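Local coordinates for protein metallo-beta-lactamase FIM-1 (Pseudomonas aeruginosa, PDB 6V3Q) that probably hydrolyses beta-lactam antibiotics to substituted beta-amino acids as a zinc-dependent class B enzyme, a reaction that underlies antibiotic resistance, at residues V41-V50 and S131-F139; W185-F196 and R212-E223. All coordinates share one frame; numbering follows the deposited sequence.

Contact 1 (V41-V50 and S131-F139)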
loop_
_atom_site.group_PDB
_atom_site.type_symbol
_atom_site.label_atom_id
_atom_site.label_comp_id
_atom_site.label_asym_id
_atom_site.label_seq_id
_atom_site.Cartn_x
_atom_site.Cartn_y
_atom_site.Cartn_z
ATOM N N VAL A 41 17.997 13.155 14.231
ATOM C CA VAL A 41 18.111 13.920 15.467
ATOM C C VAL A 41 19.366 14.773 15.388
ATOM O O VAL A 41 20.477 14.241 15.258
ATOM C CB VAL A 41 18.147 13.011 16.704
ATOM C CG1 VAL A 41 18.285 13.853 17.966
ATOM C CG2 VAL A 41 16.896 12.157 16.763
ATOM N N GLU A 42 19.188 16.088 15.474
ATOM C CA GLU A 42 20.313 17.008 15.446
ATOM C C GLU A 42 21.171 16.853 16.698
ATOM O O GLU A 42 20.670 16.609 17.798
ATOM C CB GLU A 42 19.818 18.449 15.326
ATOM C CG GLU A 42 18.943 18.703 14.112
ATOM C CD GLU A 42 18.413 20.119 14.072
ATOM O OE1 GLU A 42 19.023 21.004 14.707
ATOM O OE2 GLU A 42 17.382 20.346 13.410
ATOM N N LYS A 43 22.483 17.004 16.519
ATOM C CA LYS A 43 23.439 16.919 17.626
ATOM C C LYS A 43 24.613 17.834 17.276
ATOM O O LYS A 43 25.566 17.421 16.608
ATOM C CB LYS A 43 23.888 15.485 17.871
ATOM C CG LYS A 43 24.991 15.327 18.905
ATOM C CD LYS A 43 25.012 13.907 19.453
ATOM C CE LYS A 43 26.372 13.525 20.013
ATOM N NZ LYS A 43 27.205 12.833 18.997
ATOM N N GLY A 44 24.532 19.081 17.740
ATOM C CA GLY A 44 25.520 20.078 17.385
ATOM C C GLY A 44 25.500 20.383 15.900
ATOM O O GLY A 44 24.462 20.766 15.352
ATOM N N ASP A 45 26.641 20.214 15.238
ATOM C CA ASP A 45 26.756 20.467 13.808
ATOM C C ASP A 45 26.434 19.247 12.956
ATOM O O ASP A 45 26.480 19.338 11.725
ATOM C CB ASP A 45 28.165 20.966 13.472
ATOM C CG ASP A 45 28.492 22.284 14.145
ATOM O OD1 ASP A 45 27.551 23.032 14.484
ATOM O OD2 ASP A 45 29.690 22.578 14.331
ATOM N N PHE A 46 26.105 18.114 13.574
ATOM C CA PHE A 46 25.810 16.900 12.824
ATOM C C PHE A 46 24.496 16.300 13.303
ATOM O O PHE A 46 23.772 16.934 14.074
ATOM C CB PHE A 46 26.962 15.903 12.957
ATOM C CG PHE A 46 28.300 16.483 12.593
ATOM C CD1 PHE A 46 28.681 16.604 11.266
ATOM C CD2 PHE A 46 29.169 16.927 13.576
ATOM C CE1 PHE A 46 29.908 17.150 10.928
ATOM C CE2 PHE A 46 30.395 17.472 13.245
ATOM C CZ PHE A 46 30.764 17.584 11.920
ATOM N N SER A 47 24.165 15.089 12.860
ATOM C CA SER A 47 22.860 14.523 13.173
ATOM C C SER A 47 22.953 13.008 13.284
ATOM O O SER A 47 23.849 12.372 12.720
ATOM C CB SER A 47 21.817 14.923 12.124
ATOM O OG SER A 47 22.239 14.564 10.820
ATOM N N ILE A 48 22.003 12.437 14.022
ATOM C CA ILE A 48 21.924 11.001 14.263
ATOM C C ILE A 48 20.731 10.454 13.494
ATOM O O ILE A 48 19.644 11.044 13.526
ATOM C CB ILE A 48 21.798 10.691 15.765
ATOM C CG1 ILE A 48 22.986 11.276 16.531
ATOM C CG2 ILE A 48 21.700 9.188 15.998
ATOM C CD1 ILE A 48 22.743 11.420 18.015
ATOM N N LEU A 49 20.932 9.334 12.804
ATOM C CA LEU A 49 19.883 8.697 12.020
ATOM C C LEU A 49 19.354 7.487 12.780
ATOM O O LEU A 49 20.126 6.615 13.190
ATOM C CB LEU A 49 20.401 8.276 10.646
ATOM C CG LEU A 49 19.413 7.497 9.773
ATOM C CD1 LEU A 49 18.202 8.351 9.425
ATOM C CD2 LEU A 49 20.081 6.970 8.509
ATOM N N VAL A 50 18.044 7.443 12.972
ATOM C CA VAL A 50 17.376 6.275 13.527
ATOM C C VAL A 50 16.651 5.595 12.376
ATOM O O VAL A 50 15.706 6.157 11.812
ATOM C CB VAL A 50 16.414 6.658 14.659
ATOM C CG1 VAL A 50 15.759 5.420 15.245
ATOM C CG2 VAL A 50 17.153 7.437 15.736
ATOM N N SER A 131 23.613 5.202 26.560
ATOM C CA SER A 131 23.661 6.588 26.115
ATOM C C SER A 131 24.763 6.825 25.090
ATOM O O SER A 131 25.260 7.951 24.974
ATOM C CB SER A 131 23.841 7.524 27.311
ATOM O OG SER A 131 22.657 7.597 28.085
ATOM N N VAL A 132 25.142 5.788 24.336
ATOM C CA VAL A 132 26.224 5.908 23.360
ATOM C C VAL A 132 25.898 6.957 22.303
ATOM O O VAL A 132 26.803 7.550 21.702
ATOM C CB VAL A 132 26.515 4.531 22.727
ATOM C CG1 VAL A 132 25.304 4.027 21.957
ATOM C CG2 VAL A 132 27.744 4.595 21.833
ATOM N N LEU A 133 24.614 7.213 22.068
ATOM C CA LEU A 133 24.158 8.208 21.108
ATOM C C LEU A 133 23.344 9.296 21.797
ATOM O O LEU A 133 22.297 9.720 21.303
ATOM C CB LEU A 133 23.348 7.552 19.992
ATOM C CG LEU A 133 24.145 6.677 19.026
ATOM C CD1 LEU A 133 23.243 6.129 17.936
ATOM C CD2 LEU A 133 25.295 7.470 18.430
ATOM N N HIS A 134 23.822 9.756 22.951
ATOM C CA HIS A 134 23.149 10.820 23.681
ATOM C C HIS A 134 22.956 12.029 22.767
ATOM O O HIS A 134 23.868 12.383 22.010
ATOM C CB HIS A 134 23.967 11.204 24.920
ATOM C CG HIS A 134 23.228 12.070 25.893
ATOM N ND1 HIS A 134 23.269 13.447 25.843
ATOM C CD2 HIS A 134 22.430 11.755 26.939
ATOM C CE1 HIS A 134 22.529 13.943 26.818
ATOM N NE2 HIS A 134 22.009 12.938 27.498
ATOM N N PRO A 135 21.790 12.697 22.809
ATOM C CA PRO A 135 20.726 12.580 23.813
ATOM C C PRO A 135 19.732 11.437 23.621
ATOM O O PRO A 135 18.796 11.347 24.411
ATOM C CB PRO A 135 19.999 13.920 23.693
ATOM C CG PRO A 135 20.292 14.421 22.293
ATOM C CD PRO A 135 21.378 13.565 21.692
ATOM N N LEU A 136 19.918 10.582 22.617
ATOM C CA LEU A 136 19.070 9.404 22.510
ATOM C C LEU A 136 19.332 8.477 23.691
ATOM O O LEU A 136 20.475 8.301 24.121
ATOM C CB LEU A 136 19.320 8.643 21.201
ATOM C CG LEU A 136 19.384 9.286 19.814
ATOM C CD1 LEU A 136 19.417 8.201 18.736
ATOM C CD2 LEU A 136 18.242 10.252 19.550
ATOM N N VAL A 137 18.266 7.896 24.227
ATOM C CA VAL A 137 18.375 6.733 25.097
ATOM C C VAL A 137 17.935 5.525 24.285
ATOM O O VAL A 137 16.778 5.440 23.856
ATOM C CB VAL A 137 17.540 6.881 26.379
ATOM C CG1 VAL A 137 17.542 5.570 27.159
ATOM C CG2 VAL A 137 18.092 8.002 27.245
ATOM N N ILE A 138 18.866 4.611 24.038
ATOM C CA ILE A 138 18.568 3.374 23.333
ATOM C C ILE A 138 18.247 2.317 24.379
ATOM O O ILE A 138 19.069 2.034 25.258
ATOM C CB ILE A 138 19.740 2.943 22.439
ATOM C CG1 ILE A 138 20.046 4.035 21.407
ATOM C CG2 ILE A 138 19.416 1.629 21.747
ATOM C CD1 ILE A 138 21.381 3.878 20.724
ATOM N N PHE A 139 17.056 1.739 24.286
ATOM C CA PHE A 139 16.516 0.857 25.308
ATOM C C PHE A 139 16.163 -0.490 24.696
ATOM O O PHE A 139 15.620 -0.557 23.589
ATOM C CB PHE A 139 15.281 1.493 25.957
ATOM C CG PHE A 139 14.655 0.658 27.036
ATOM C CD1 PHE A 139 15.293 0.478 28.251
ATOM C CD2 PHE A 139 13.416 0.070 26.844
ATOM C CE1 PHE A 139 14.713 -0.291 29.251
ATOM C CE2 PHE A 139 12.832 -0.699 27.837
ATOM C CZ PHE A 139 13.481 -0.875 29.040
#
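The imidazole of His134 carries CB of Pro135 over one face, 3.9 Å above its plane and displaced toward the rim, while its backbone carbonyl meets Lys43 across the contact. There the lysine chain runs past the cis peptide of Pro135, with CD 3.2 Å from His134 O; its charged end has a cation-pi partner in Trp76. Deeper in, the contact is chiefly apolar, and no hydrogen bond crosses it. Leu136 carries much of it, its side chain lying antiparallel alongside those of Val41, Ile48 and Val50. Its CD2 rests 3.6 Å from Val41 CG2, and its CD1 sits in a fork, 3.7 Å from Ile48 CG2 and 3.8 Å from Val50 CG2. Ile48 CG2, turned anti to its own backbone nitrogen, also reaches CD1 of Leu133 at 3.9 Å, and Ile48 CD1 comes 3.7 Å from Leu133 O. Val41 and Ile48 form a hydrogen-bonded pair in a hairpin closed by a type II' turn from Lys43 to Phe46. Leu136 also touches Val152 and Leu154 of the second sheet. Such aliphatic packing fills the interface between the two beta sheets of the alpha-beta/beta-alpha sandwich that defines the metallo-beta-lactamase fold.

Contact 2 (W185-F196 and R212-E223)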
loop_
_atom_site.group_PDB
_atom_site.type_symbol
_atom_site.label_atom_id
_atom_site.label_comp_id
_atom_site.label_asym_id
_atom_site.label_seq_id
_atom_site.Cartn_x
_atom_site.Cartn_y
_atom_site.Cartn_z
ATOM N N TRP A 185 5.448 -10.049 23.872
ATOM C CA TRP A 185 5.268 -8.755 23.218
ATOM C C TRP A 185 4.650 -7.729 24.163
ATOM O O TRP A 185 5.099 -6.579 24.212
ATOM C CB TRP A 185 4.417 -8.917 21.954
ATOM C CG TRP A 185 4.475 -7.743 21.003
ATOM C CD1 TRP A 185 4.717 -6.439 21.318
ATOM C CD2 TRP A 185 4.293 -7.780 19.580
ATOM N NE1 TRP A 185 4.691 -5.662 20.189
ATOM C CE2 TRP A 185 4.434 -6.460 19.107
ATOM C CE3 TRP A 185 4.021 -8.800 18.662
ATOM C CZ2 TRP A 185 4.312 -6.132 17.759
ATOM C CZ3 TRP A 185 3.902 -8.472 17.321
ATOM C CH2 TRP A 185 4.048 -7.151 16.883
ATOM N N LYS A 186 3.633 -8.127 24.934
ATOM C CA LYS A 186 3.007 -7.177 25.850
ATOM C C LYS A 186 3.988 -6.715 26.921
ATOM O O LYS A 186 4.031 -5.527 27.263
ATOM C CB LYS A 186 1.763 -7.787 26.495
ATOM C CG LYS A 186 0.940 -6.774 27.287
ATOM C CD LYS A 186 0.549 -7.287 28.667
ATOM C CE LYS A 186 -0.560 -8.321 28.589
ATOM N NZ LYS A 186 -1.081 -8.664 29.941
ATOM N N THR A 187 4.792 -7.640 27.455
ATOM C CA THR A 187 5.778 -7.279 28.468
ATOM C C THR A 187 6.760 -6.242 27.939
ATOM O O THR A 187 7.136 -5.307 28.658
ATOM C CB THR A 187 6.517 -8.532 28.943
ATOM O OG1 THR A 187 5.581 -9.436 29.542
ATOM C CG2 THR A 187 7.591 -8.176 29.959
ATOM N N ALA A 188 7.168 -6.375 26.674
ATOM C CA ALA A 188 8.111 -5.424 26.098
ATOM C C ALA A 188 7.473 -4.051 25.923
ATOM O O ALA A 188 8.110 -3.027 26.191
ATOM C CB ALA A 188 8.640 -5.948 24.763
ATOM N N VAL A 189 6.217 -4.011 25.473
ATOM C CA VAL A 189 5.525 -2.736 25.303
ATOM C C VAL A 189 5.401 -2.020 26.643
ATOM O O VAL A 189 5.699 -0.826 26.761
ATOM C CB VAL A 189 4.150 -2.954 24.651
ATOM C CG1 VAL A 189 3.381 -1.641 24.582
ATOM C CG2 VAL A 189 4.314 -3.553 23.269
ATOM N N LEU A 190 4.977 -2.750 27.679
ATOM C CA LEU A 190 4.826 -2.151 29.001
ATOM C C LEU A 190 6.167 -1.730 29.589
ATOM O O LEU A 190 6.225 -0.779 30.379
ATOM C CB LEU A 190 4.120 -3.127 29.943
ATOM C CG LEU A 190 2.680 -3.490 29.573
ATOM C CD1 LEU A 190 2.038 -4.342 30.659
ATOM C CD2 LEU A 190 1.860 -2.228 29.307
ATOM N N ALA A 191 7.248 -2.424 29.228
ATOM C CA ALA A 191 8.569 -2.026 29.704
ATOM C C ALA A 191 8.991 -0.694 29.098
ATOM O O ALA A 191 9.651 0.113 29.763
ATOM C CB ALA A 191 9.595 -3.114 29.383
ATOM N N VAL A 192 8.627 -0.450 27.837
ATOM C CA VAL A 192 8.930 0.832 27.212
ATOM C C VAL A 192 8.116 1.940 27.864
ATOM O O VAL A 192 8.641 3.014 28.179
ATOM C CB VAL A 192 8.672 0.762 25.696
ATOM C CG1 VAL A 192 8.893 2.124 25.047
ATOM C CG2 VAL A 192 9.552 -0.299 25.050
ATOM N N ALA A 193 6.820 1.694 28.075
ATOM C CA ALA A 193 5.958 2.697 28.688
ATOM C C ALA A 193 6.428 3.060 30.089
ATOM O O ALA A 193 6.269 4.207 30.522
ATOM C CB ALA A 193 4.515 2.195 28.731
ATOM N N GLN A 194 7.013 2.101 30.806
ATOM C CA GLN A 194 7.483 2.369 32.157
ATOM C C GLN A 194 8.853 3.036 32.159
ATOM O O GLN A 194 9.148 3.836 33.057
ATOM C CB GLN A 194 7.519 1.071 32.965
ATOM C CG GLN A 194 7.701 1.281 34.457
ATOM C CD GLN A 194 7.563 -0.008 35.242
ATOM O OE1 GLN A 194 6.950 -0.968 34.776
ATOM N NE2 GLN A 194 8.138 -0.039 36.439
ATOM N N ARG A 195 9.699 2.725 31.173
ATOM C CA ARG A 195 11.005 3.372 31.093
ATOM C C ARG A 195 10.873 4.844 30.713
ATOM O O ARG A 195 11.575 5.699 31.267
ATOM C CB ARG A 195 11.895 2.633 30.092
ATOM C CG ARG A 195 13.250 3.282 29.860
ATOM C CD ARG A 195 14.035 3.435 31.157
ATOM N NE ARG A 195 15.372 3.968 30.921
ATOM C CZ ARG A 195 15.640 5.259 30.754
ATOM N NH1 ARG A 195 14.662 6.159 30.791
ATOM N NH2 ARG A 195 16.889 5.653 30.546
ATOM N N PHE A 196 9.986 5.155 29.773
ATOM C CA PHE A 196 9.718 6.533 29.371
ATOM C C PHE A 196 8.300 6.910 29.791
ATOM O O PHE A 196 7.418 7.150 28.963
ATOM C CB PHE A 196 9.919 6.703 27.865
ATOM C CG PHE A 196 11.226 6.162 27.358
ATOM C CD1 PHE A 196 12.423 6.788 27.673
ATOM C CD2 PHE A 196 11.257 5.034 26.557
ATOM C CE1 PHE A 196 13.627 6.292 27.204
ATOM C CE2 PHE A 196 12.457 4.532 26.083
ATOM C CZ PHE A 196 13.643 5.162 26.407
ATOM N N ARG A 212 0.262 8.212 24.060
ATOM C CA ARG A 212 0.484 6.988 24.819
ATOM C C ARG A 212 -0.622 5.957 24.629
ATOM O O ARG A 212 -0.478 4.830 25.113
ATOM C CB ARG A 212 0.642 7.315 26.307
ATOM C CG ARG A 212 1.826 8.217 26.618
ATOM C CD ARG A 212 2.015 8.417 28.114
ATOM N NE ARG A 212 2.399 7.185 28.802
ATOM C CZ ARG A 212 3.639 6.706 28.843
ATOM N NH1 ARG A 212 4.626 7.346 28.228
ATOM N NH2 ARG A 212 3.896 5.582 29.498
ATOM N N GLU A 213 -1.717 6.307 23.948
ATOM C CA GLU A 213 -2.742 5.315 23.641
ATOM C C GLU A 213 -2.216 4.229 22.715
ATOM O O GLU A 213 -2.783 3.132 22.679
ATOM C CB GLU A 213 -3.967 5.984 23.014
ATOM C CG GLU A 213 -3.733 6.591 21.639
ATOM C CD GLU A 213 -3.046 7.940 21.702
ATOM O OE1 GLU A 213 -2.805 8.439 22.822
ATOM O OE2 GLU A 213 -2.750 8.506 20.630
ATOM N N LEU A 214 -1.149 4.513 21.961
ATOM C CA LEU A 214 -0.495 3.475 21.170
ATOM C C LEU A 214 0.052 2.361 22.052
ATOM O O LEU A 214 0.100 1.202 21.626
ATOM C CB LEU A 214 0.629 4.083 20.328
ATOM C CG LEU A 214 0.208 4.958 19.145
ATOM C CD1 LEU A 214 1.383 5.211 18.214
ATOM C CD2 LEU A 214 -0.944 4.316 18.397
ATOM N N PHE A 215 0.475 2.693 23.273
ATOM C CA PHE A 215 0.884 1.663 24.222
ATOM C C PHE A 215 -0.295 0.773 24.599
ATOM O O PHE A 215 -0.190 -0.458 24.585
ATOM C CB PHE A 215 1.487 2.309 25.470
ATOM C CG PHE A 215 2.853 2.897 25.253
ATOM C CD1 PHE A 215 3.225 4.072 25.886
ATOM C CD2 PHE A 215 3.768 2.269 24.425
ATOM C CE1 PHE A 215 4.481 4.614 25.689
ATOM C CE2 PHE A 215 5.031 2.809 24.225
ATOM C CZ PHE A 215 5.383 3.982 24.858
ATOM N N GLU A 216 -1.426 1.388 24.950
ATOM C CA GLU A 216 -2.621 0.617 25.279
ATOM C C GLU A 216 -3.042 -0.265 24.111
ATOM O O GLU A 216 -3.356 -1.448 24.294
ATOM C CB GLU A 216 -3.760 1.557 25.673
ATOM C CG GLU A 216 -5.105 0.861 25.806
ATOM C CD GLU A 216 -6.244 1.835 26.018
ATOM O OE1 GLU A 216 -7.412 1.427 25.853
ATOM O OE2 GLU A 216 -5.971 3.008 26.349
ATOM N N LEU A 217 -3.048 0.295 22.900
ATOM C CA LEU A 217 -3.491 -0.457 21.729
ATOM C C LEU A 217 -2.626 -1.692 21.505
ATOM O O LEU A 217 -3.142 -2.800 21.312
ATOM C CB LEU A 217 -3.475 0.446 20.496
ATOM C CG LEU A 217 -3.789 -0.229 19.158
ATOM C CD1 LEU A 217 -5.121 -0.961 19.245
ATOM C CD2 LEU A 217 -3.794 0.779 18.015
ATOM N N THR A 218 -1.300 -1.521 21.530
ATOM C CA THR A 218 -0.404 -2.642 21.259
ATOM C C THR A 218 -0.441 -3.664 22.387
ATOM O O THR A 218 -0.405 -4.874 22.135
ATOM C CB THR A 218 1.026 -2.141 21.049
ATOM O OG1 THR A 218 1.026 -1.066 20.103
ATOM C CG2 THR A 218 1.905 -3.267 20.524
ATOM N N ALA A 219 -0.505 -3.197 23.635
ATOM C CA ALA A 219 -0.566 -4.109 24.773
ATOM C C ALA A 219 -1.786 -5.014 24.684
ATOM O O ALA A 219 -1.700 -6.225 24.916
ATOM C CB ALA A 219 -0.585 -3.314 26.079
ATOM N N GLN A 220 -2.935 -4.435 24.333
ATOM C CA GLN A 220 -4.174 -5.205 24.296
ATOM C C GLN A 220 -4.223 -6.125 23.081
ATOM O O GLN A 220 -4.733 -7.248 23.169
ATOM C CB GLN A 220 -5.373 -4.258 24.315
ATOM C CG GLN A 220 -5.546 -3.550 25.652
ATOM C CD GLN A 220 -6.560 -2.426 25.606
ATOM O OE1 GLN A 220 -6.922 -1.941 24.534
ATOM N NE2 GLN A 220 -7.023 -2.003 26.775
ATOM N N LEU A 221 -3.701 -5.666 21.940
ATOM C CA LEU A 221 -3.608 -6.528 20.766
ATOM C C LEU A 221 -2.652 -7.690 21.002
ATOM O O LEU A 221 -2.895 -8.801 20.517
ATOM C CB LEU A 221 -3.165 -5.713 19.550
ATOM C CG LEU A 221 -4.242 -4.919 18.807
ATOM C CD1 LEU A 221 -3.635 -4.026 17.730
ATOM C CD2 LEU A 221 -5.256 -5.877 18.201
ATOM N N ALA A 222 -1.564 -7.461 21.740
ATOM C CA ALA A 222 -0.616 -8.533 22.027
ATOM C C ALA A 222 -1.156 -9.489 23.084
ATOM O O ALA A 222 -0.935 -10.701 22.999
ATOM C CB ALA A 222 0.724 -7.949 22.476
ATOM N N GLU A 223 -1.853 -8.957 24.090
ATOM C CA GLU A 223 -2.472 -9.804 25.104
ATOM C C GLU A 223 -3.473 -10.764 24.474
ATOM O O GLU A 223 -3.462 -11.969 24.754
ATOM C CB GLU A 223 -3.146 -8.924 26.157
ATOM C CG GLU A 223 -3.980 -9.667 27.179
ATOM C CD GLU A 223 -4.542 -8.741 28.240
ATOM O OE1 GLU A 223 -3.846 -7.774 28.613
ATOM O OE2 GLU A 223 -5.683 -8.971 28.691
HETATM O O HOH W 1 1.988 -10.620 24.836
#
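Phe215 lies flat beneath Ala193, whose CB stands 3.9 Å from the ring centroid and only 21° off the ring normal, a CH-pi contact over the face. Two valines complete the helix 185-195 side of this ring, both at oblique angles: Val189 CG1 approaches CD2, and Val192 CG1 approaches CZ. Farther along, CG2 of Thr218 lies 3.7 Å from Val189 CG2 and also meets Trp185 NE1, whose indole crosses the threonine at about a right angle. Ala219 and Ala222 are small enough to let the backbones come close: Ala222 CB touches Trp185 CB at 3.9 Å, and the Lys186 chain lies over Ala219. Beyond them Lys186 and Glu223 run side by side and form a salt bridge, whose NZ to OE1 bond is weak at 3.2 Å.

At the other end Arg212 hydrogen-bonds two carbonyls. NH2 meets Ala193 O at 2.9 Å, the oxygen in the guanidinium plane but NH2 tilted from the carbonyl plane; for NH1 and Phe196 O, also 2.9 Å apart, the tilts are reversed. Its positive charge thus sits at the C-terminal end of helix 185-195, where it is probably favourable. The bend at chi3 (66°) brings the group there, with Phe215 CE1 over one face, and NH1 has a further acceptor in Ala199 O.

Second-shell bonds position Trp185 and Thr218. Trp185, whose side chain is about 4 Å from that of the zinc ligand His145, donates from NE1 to Leu165 O, and Thr218 OG1 donates to Leu214 O while accepting from Arg167 N. Helical segments 185-195 and 213-223 run antiparallel, at 163°, with their axes 8.5 Å apart at closest approach. On its sheet side, helix 185-195 packs through Val192, and Phe196 just after it, on strands 151-154 and 159-161.

The two contacts illustrate how a layered fold is assembled from successive interfaces. They come in series along the chain, contact 1 closing before contact 2 opens, and their centres lie 24 Å apart. Strand 137-139 connects them: Val137 and Phe139 turn to Arg195 and Phe196 at the end of helix 185-195, with Val137 CG1 3.4 Å from Arg195 NH2. Contact 1 joins the first sheet to the loop leading into this strand of the second, and contact 2 joins helix 185-195, which packs on the second sheet, to the C-terminal helix 213-226 beyond it. Zinc lies nearer contact 2, about 8 Å from the Trp185 side chain, against about 13 Å from that of Val50.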